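Local atomic coordinates of IMPACT family member YigZ (Escherichia coli, PDB entry 1VI7), a protein that is of uncertain physiological role and, as a member of the IMPACT family, may bind guanine nucleotides and hydrolyse ribonucleoside triphosphates. Residues D75-G80 against V102-G107; A79-K84 against G114-A119. One frame throughout, in Å; residues are numbered along the deposited sequence.

Interaction 1: residues D75-G80 against V102-G107; sequences DGEPAG and VVRYYG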
ATOM      1  N   ASP A  75       4.395   1.777 -21.159  1.00 52.92           N
ATOM      2  CA  ASP A  75       5.822   1.804 -21.487  1.00 54.59           C
ATOM      3  C   ASP A  75       6.055   1.245 -22.884  1.00 54.24           C
ATOM      4  O   ASP A  75       6.668   0.188 -23.075  1.00 53.64           O
ATOM      5  CB  ASP A  75       6.632   1.126 -20.406  1.00 60.32           C
ATOM      6  CG  ASP A  75       8.070   0.824 -20.730  1.00 64.67           C
ATOM      7  OD1 ASP A  75       8.875   1.775 -20.845  1.00 71.04           O
ATOM      8  OD2 ASP A  75       8.374  -0.376 -20.902  1.00 65.57           O
ATOM      9  N   GLY A  76       5.440   1.923 -23.874  1.00 52.90           N
ATOM     10  CA  GLY A  76       5.669   1.552 -25.251  1.00 52.08           C
ATOM     11  C   GLY A  76       4.799   0.486 -25.840  1.00 50.87           C
ATOM     12  O   GLY A  76       4.824   0.327 -27.084  1.00 52.35           O
ATOM     13  N   GLU A  77       4.060  -0.275 -25.031  1.00 48.69           N
ATOM     14  CA  GLU A  77       3.133  -1.276 -25.608  1.00 45.11           C
ATOM     15  C   GLU A  77       1.867  -0.518 -26.022  1.00 43.34           C
ATOM     16  O   GLU A  77       1.529   0.521 -25.428  1.00 42.76           O
ATOM     17  CB  GLU A  77       2.869  -2.396 -24.648  1.00 44.17           C
ATOM     18  CG  GLU A  77       3.881  -3.475 -24.414  1.00 40.13           C
ATOM     19  CD  GLU A  77       4.269  -4.314 -25.605  1.00 39.62           C
ATOM     20  OE1 GLU A  77       4.693  -5.475 -25.426  1.00 36.03           O
ATOM     21  OE2 GLU A  77       4.193  -3.789 -26.745  1.00 42.00           O
ATOM     22  N   PRO A  78       1.182  -0.966 -27.053  1.00 41.59           N
ATOM     23  CA  PRO A  78      -0.000  -0.299 -27.565  1.00 40.09           C
ATOM     24  C   PRO A  78      -0.975   0.116 -26.499  1.00 38.42           C
ATOM     25  O   PRO A  78      -1.459  -0.711 -25.724  1.00 40.01           O
ATOM     26  CB  PRO A  78      -0.587  -1.262 -28.555  1.00 41.42           C
ATOM     27  CG  PRO A  78       0.221  -2.501 -28.527  1.00 41.88           C
ATOM     28  CD  PRO A  78       1.515  -2.184 -27.836  1.00 42.05           C
ATOM     29  N   ALA A  79      -1.396   1.355 -26.482  1.00 37.56           N
ATOM     30  CA  ALA A  79      -2.306   1.908 -25.501  1.00 37.45           C
ATOM     31  C   ALA A  79      -3.414   0.960 -25.066  1.00 37.07           C
ATOM     32  O   ALA A  79      -3.997   0.267 -25.904  1.00 37.64           O
ATOM     33  CB  ALA A  79      -2.904   3.213 -26.016  1.00 36.98           C
ATOM     34  N   GLY A  80      -3.706   0.926 -23.776  1.00 35.66           N
ATOM     35  CA  GLY A  80      -4.704   0.151 -23.116  1.00 35.11           C
ATOM     36  C   GLY A  80      -4.548  -1.362 -23.219  1.00 36.18           C
ATOM     37  O   GLY A  80      -5.504  -2.113 -22.926  1.00 35.35           O
ATOM     38  N   VAL A 102       5.134  -6.086 -15.264  1.00 39.57           N
ATOM     39  CA  VAL A 102       5.436  -7.163 -16.249  1.00 40.88           C
ATOM     40  C   VAL A 102       6.692  -6.716 -16.981  1.00 42.29           C
ATOM     41  O   VAL A 102       7.002  -5.506 -16.889  1.00 43.86           O
ATOM     42  CB  VAL A 102       4.235  -7.513 -17.078  1.00 40.12           C
ATOM     43  CG1 VAL A 102       4.434  -8.815 -17.850  1.00 40.64           C
ATOM     44  CG2 VAL A 102       3.001  -7.685 -16.168  1.00 38.38           C
ATOM     45  N   VAL A 103       7.625  -7.596 -17.292  1.00 42.93           N
ATOM     46  CA  VAL A 103       8.907  -7.248 -17.914  1.00 42.83           C
ATOM     47  C   VAL A 103       8.977  -7.924 -19.269  1.00 45.30           C
ATOM     48  O   VAL A 103       8.879  -9.156 -19.362  1.00 43.85           O
ATOM     49  CB  VAL A 103      10.065  -7.652 -16.997  1.00 40.53           C
ATOM     50  CG1 VAL A 103      11.421  -7.648 -17.699  1.00 40.72           C
ATOM     51  CG2 VAL A 103      10.135  -6.677 -15.802  1.00 38.55           C
ATOM     52  N   ARG A 104       9.066  -7.144 -20.381  1.00 45.96           N
ATOM     53  CA  ARG A 104       9.033  -7.875 -21.631  1.00 49.15           C
ATOM     54  C   ARG A 104      10.337  -7.956 -22.388  1.00 52.03           C
ATOM     55  O   ARG A 104      10.974  -6.989 -22.767  1.00 53.11           O
ATOM     56  CB  ARG A 104       7.880  -7.458 -22.547  1.00 46.27           C
ATOM     57  CG  ARG A 104       7.657  -8.536 -23.640  1.00 43.51           C
ATOM     58  CD  ARG A 104       6.923  -7.958 -24.805  1.00 42.97           C
ATOM     59  NE  ARG A 104       6.644  -8.896 -25.899  1.00 43.04           N
ATOM     60  CZ  ARG A 104       5.988  -8.464 -26.986  1.00 43.91           C
ATOM     61  NH1 ARG A 104       5.604  -7.186 -27.030  1.00 43.18           N
ATOM     62  NH2 ARG A 104       5.717  -9.269 -27.991  1.00 45.97           N
ATOM     63  N   TYR A 105      10.720  -9.193 -22.680  1.00 54.47           N
ATOM     64  CA  TYR A 105      11.862  -9.520 -23.513  1.00 56.10           C
ATOM     65  C   TYR A 105      11.293  -9.989 -24.874  1.00 56.10           C
ATOM     66  O   TYR A 105      10.659 -11.041 -24.920  1.00 56.09           O
ATOM     67  CB  TYR A 105      12.683 -10.628 -22.878  1.00 59.52           C
ATOM     68  CG  TYR A 105      13.561 -10.295 -21.693  1.00 63.52           C
ATOM     69  CD1 TYR A 105      14.875  -9.860 -21.861  1.00 64.21           C
ATOM     70  CD2 TYR A 105      13.121 -10.514 -20.387  1.00 64.59           C
ATOM     71  CE1 TYR A 105      15.680  -9.589 -20.772  1.00 65.70           C
ATOM     72  CE2 TYR A 105      13.929 -10.252 -19.292  1.00 64.86           C
ATOM     73  CZ  TYR A 105      15.205  -9.779 -19.491  1.00 65.80           C
ATOM     74  OH  TYR A 105      16.019  -9.500 -18.420  1.00 66.14           O
ATOM     75  N   TYR A 106      11.349  -9.135 -25.892  1.00 55.18           N
ATOM     76  CA  TYR A 106      10.821  -9.478 -27.212  1.00 53.79           C
ATOM     77  C   TYR A 106      11.513 -10.714 -27.780  1.00 53.36           C
ATOM     78  O   TYR A 106      12.740 -10.814 -27.782  1.00 52.45           O
ATOM     79  CB  TYR A 106      10.966  -8.317 -28.187  1.00 52.93           C
ATOM     80  CG  TYR A 106      10.395  -8.544 -29.574  1.00 50.80           C
ATOM     81  CD1 TYR A 106       9.057  -8.869 -29.740  1.00 48.96           C
ATOM     82  CD2 TYR A 106      11.160  -8.370 -30.722  1.00 49.81           C
ATOM     83  CE1 TYR A 106       8.526  -9.061 -30.995  1.00 47.80           C
ATOM     84  CE2 TYR A 106      10.620  -8.546 -31.983  1.00 47.86           C
ATOM     85  CZ  TYR A 106       9.296  -8.873 -32.113  1.00 47.12           C
ATOM     86  OH  TYR A 106       8.723  -9.047 -33.355  1.00 48.10           O
ATOM     87  N   GLY A 107      10.706 -11.635 -28.321  1.00 52.32           N
ATOM     88  CA  GLY A 107      11.255 -12.842 -28.863  1.00 53.01           C
ATOM     89  C   GLY A 107      11.426 -12.946 -30.340  1.00 52.67           C
ATOM     90  O   GLY A 107      11.796 -14.043 -30.814  1.00 53.30           O
TER
HETATM   91  O   HOH W   1       4.409  -4.754 -29.222  1.00 26.60           O
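E77 and R104 carry this contact through a buried salt bridge, monodentate in form: OE1 of E77 lies 2.5 Å from NH1 of R104. The bridge joins the loop after edge strand 71-73 to strand 98-105, the middle strand of a five-stranded antiparallel sheet. Several measurements exclude a bidentate pairing. OE2 of E77 stands 3.7 Å from the same NH1, while NE of R104 is 4.0 Å from E77 OE1. OE1 comes in at the guanidinium edge, near its plane, with the carboxylate turned 30° from it. The N-H...O angle is 127°, so the hydrogen-bond part is weak, and at 2.8 Å resolution the short separation is no evidence of strength. A water lies in plane at the guanidinium edge, donating to OE2 of E77 at 2.7 Å and only weakly bonded to NH1 of R104. CD1 of Y106 lies 3.8 Å above the R104 plane, offset toward the rim of that face.

The two chains meet nearly at right angles. R104 reaches across extended, its CG anti to the backbone N (chi1 -163°), whereas E77 bends at chi2 to offer its carboxylate. A leucine in place of R104 would probably leave the E77 carboxylate without its charged mate in a buried setting. Further out, L116 and Y120 of helix 113-128 pack on R104, and H54 holds its backbone. R53 brings a second positive charge close to NH1, which the carboxylate probably helps to balance. Y120 OH hydrogen-bonds E77 OE1, giving this buried oxygen a second partner.

Interaction 2: residues A79-K84 against G114-A119; sequences AGTAGK and GGLVKA
T81 presents the two branches of its side chain to two successive residues of a helix, the methyl to L116 and the hydroxyl oxygen to V117. The methyl contact is the more extensive in atoms: CG2 of T81 approaches CD1 of L116 to 3.4 Å and lies 3.6 Å from CB of the same leucine. It therefore meets the base of the leucine as well as its CD1 end, the two side chains crossing at a slant. L116 leaves the helix pointing toward the loop, with CG anti to the carbonyl carbon (chi1 -64°), and its second torsion (chi2 -177°) carries CD1 out to the T81 methyl.

The other branch behaves differently. OG1 of T81 is 3.3 Å from CG2 of V117, a van der Waals approach of oxygen to methyl, and the threonine chain crosses the valine obliquely too. V117 uses only its CG2 branch here; that methyl also comes within 3.8 Å of the carbonyl O of T81, so it touches backbone as well as side chain.

In the fold, the contact packs the loop between strand 71-73 and helix 84-93 against helix 113-128, within a region whose family is grouped with ribosomal protein S5-like domains. Helix and loop come close here, with CA of T81 5.2 Å from CA of V117. Within the helix, K118 N bonds to G114 O at 3.0 Å. OG1 of T81 also makes a weak hydrogen bond with OG1 of T113, just before 114-119. On the loop side, A82 packs on C56, and its backbone N is weakly bonded to OD1 of D74.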
ATOM      1  N   ALA A  79      -1.396   1.355 -26.482  1.00 37.56           N
ATOM      2  CA  ALA A  79      -2.306   1.908 -25.501  1.00 37.45           C
ATOM      3  C   ALA A  79      -3.414   0.960 -25.066  1.00 37.07           C
ATOM      4  O   ALA A  79      -3.997   0.267 -25.904  1.00 37.64           O
ATOM      5  CB  ALA A  79      -2.904   3.213 -26.016  1.00 36.98           C
ATOM      6  N   GLY A  80      -3.706   0.926 -23.776  1.00 35.66           N
ATOM      7  CA  GLY A  80      -4.704   0.151 -23.116  1.00 35.11           C
ATOM      8  C   GLY A  80      -4.548  -1.362 -23.219  1.00 36.18           C
ATOM      9  O   GLY A  80      -5.504  -2.113 -22.926  1.00 35.35           O
ATOM     10  N   THR A  81      -3.351  -1.834 -23.558  1.00 35.78           N
ATOM     11  CA  THR A  81      -3.095  -3.248 -23.772  1.00 36.41           C
ATOM     12  C   THR A  81      -2.121  -3.852 -22.798  1.00 38.19           C
ATOM     13  O   THR A  81      -1.974  -5.083 -22.754  1.00 37.15           O
ATOM     14  CB  THR A  81      -2.667  -3.463 -25.245  1.00 32.33           C
ATOM     15  OG1 THR A  81      -3.382  -4.565 -25.820  1.00 34.02           O
ATOM     16  CG2 THR A  81      -1.184  -3.682 -25.386  1.00 28.31           C
ATOM     17  N   ALA A  82      -1.356  -3.044 -22.076  1.00 41.69           N
ATOM     18  CA  ALA A  82      -0.428  -3.574 -21.070  1.00 44.87           C
ATOM     19  C   ALA A  82      -0.698  -2.867 -19.756  1.00 45.62           C
ATOM     20  O   ALA A  82      -0.079  -3.206 -18.752  1.00 51.59           O
ATOM     21  CB  ALA A  82       1.042  -3.422 -21.467  1.00 42.00           C
ATOM     22  N   GLY A  83      -1.599  -1.895 -19.663  1.00 44.50           N
ATOM     23  CA  GLY A  83      -1.685  -1.213 -18.356  1.00 40.73           C
ATOM     24  C   GLY A  83      -2.955  -1.509 -17.627  1.00 39.94           C
ATOM     25  O   GLY A  83      -2.966  -1.932 -16.475  1.00 38.13           O
ATOM     26  N   LYS A  84      -4.092  -1.164 -18.270  1.00 39.25           N
ATOM     27  CA  LYS A  84      -5.383  -1.367 -17.613  1.00 36.53           C
ATOM     28  C   LYS A  84      -5.643  -2.822 -17.312  1.00 34.16           C
ATOM     29  O   LYS A  84      -5.955  -3.143 -16.161  1.00 33.83           O
ATOM     30  CB  LYS A  84      -6.488  -0.683 -18.383  1.00 39.22           C
ATOM     31  CG  LYS A  84      -6.863   0.722 -17.956  1.00 32.64           C
ATOM     32  N   GLY A 114      -5.043  -8.666 -28.698  1.00 49.68           N
ATOM     33  CA  GLY A 114      -5.498  -9.685 -27.767  1.00 48.56           C
ATOM     34  C   GLY A 114      -4.310 -10.362 -27.089  1.00 47.22           C
ATOM     35  O   GLY A 114      -4.198 -10.381 -25.868  1.00 47.71           O
ATOM     36  N   GLY A 115      -3.352 -10.808 -27.886  1.00 45.78           N
ATOM     37  CA  GLY A 115      -2.167 -11.481 -27.453  1.00 43.15           C
ATOM     38  C   GLY A 115      -1.429 -10.774 -26.333  1.00 42.11           C
ATOM     39  O   GLY A 115      -0.866 -11.435 -25.456  1.00 42.06           O
ATOM     40  N   LEU A 116      -1.316  -9.456 -26.417  1.00 41.32           N
ATOM     41  CA  LEU A 116      -0.661  -8.633 -25.415  1.00 38.19           C
ATOM     42  C   LEU A 116      -1.494  -8.560 -24.140  1.00 37.25           C
ATOM     43  O   LEU A 116      -0.922  -8.601 -23.067  1.00 37.19           O
ATOM     44  CB  LEU A 116      -0.455  -7.192 -25.911  1.00 35.05           C
ATOM     45  CG  LEU A 116       0.473  -7.059 -27.120  1.00 34.20           C
ATOM     46  CD1 LEU A 116       0.650  -5.611 -27.479  1.00 32.58           C
ATOM     47  CD2 LEU A 116       1.812  -7.737 -26.827  1.00 35.87           C
ATOM     48  N   VAL A 117      -2.809  -8.419 -24.285  1.00 36.51           N
ATOM     49  CA  VAL A 117      -3.706  -8.375 -23.145  1.00 34.75           C
ATOM     50  C   VAL A 117      -3.628  -9.653 -22.338  1.00 34.52           C
ATOM     51  O   VAL A 117      -3.542  -9.587 -21.106  1.00 34.24           O
ATOM     52  CB  VAL A 117      -5.163  -8.090 -23.562  1.00 34.84           C
ATOM     53  CG1 VAL A 117      -6.147  -8.416 -22.445  1.00 31.00           C
ATOM     54  CG2 VAL A 117      -5.255  -6.626 -23.990  1.00 30.98           C
ATOM     55  N   LYS A 118      -3.553 -10.818 -22.994  1.00 33.64           N
ATOM     56  CA  LYS A 118      -3.469 -12.054 -22.212  1.00 35.18           C
ATOM     57  C   LYS A 118      -2.081 -12.242 -21.610  1.00 35.93           C
ATOM     58  O   LYS A 118      -1.891 -13.007 -20.645  1.00 36.53           O
ATOM     59  CB  LYS A 118      -3.932 -13.258 -22.989  1.00 35.65           C
ATOM     60  CG  LYS A 118      -5.048 -13.061 -23.978  1.00 40.62           C
ATOM     61  CD  LYS A 118      -6.444 -13.416 -23.473  1.00 39.93           C
ATOM     62  CE  LYS A 118      -7.513 -12.853 -24.406  1.00 40.32           C
ATOM     63  NZ  LYS A 118      -7.401 -13.400 -25.800  1.00 37.93           N
ATOM     64  N   ALA A 119      -1.090 -11.501 -22.088  1.00 34.59           N
ATOM     65  CA  ALA A 119       0.258 -11.631 -21.584  1.00 34.89           C
ATOM     66  C   ALA A 119       0.464 -10.725 -20.371  1.00 35.56           C
ATOM     67  O   ALA A 119       1.239 -11.036 -19.468  1.00 36.41           O
ATOM     68  CB  ALA A 119       1.287 -11.349 -22.647  1.00 30.35           C
TER

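In the fold
Both interactions start from the loop between strand 71-73 and helix 84-93, and their centres are about 8 Å apart. Their partners follow one another along the chain: strand 98-105 for interaction 1, helix 113-128 for interaction 2. The chemistry differs accordingly. At the sheet, a buried charge pair with a water carries the contact; at the helix, it is van der Waals packing of methyls and a hydroxyl oxygen, buried at T81 and L116 but reaching a partly exposed V117. L116 connects the two, its CD1 lying 3.3 Å from CG of P78 and its CD2 3.9 Å from OE1 of E77, so one leucine methyl borders the salt bridge. CB of E77 also packs on CB of A82.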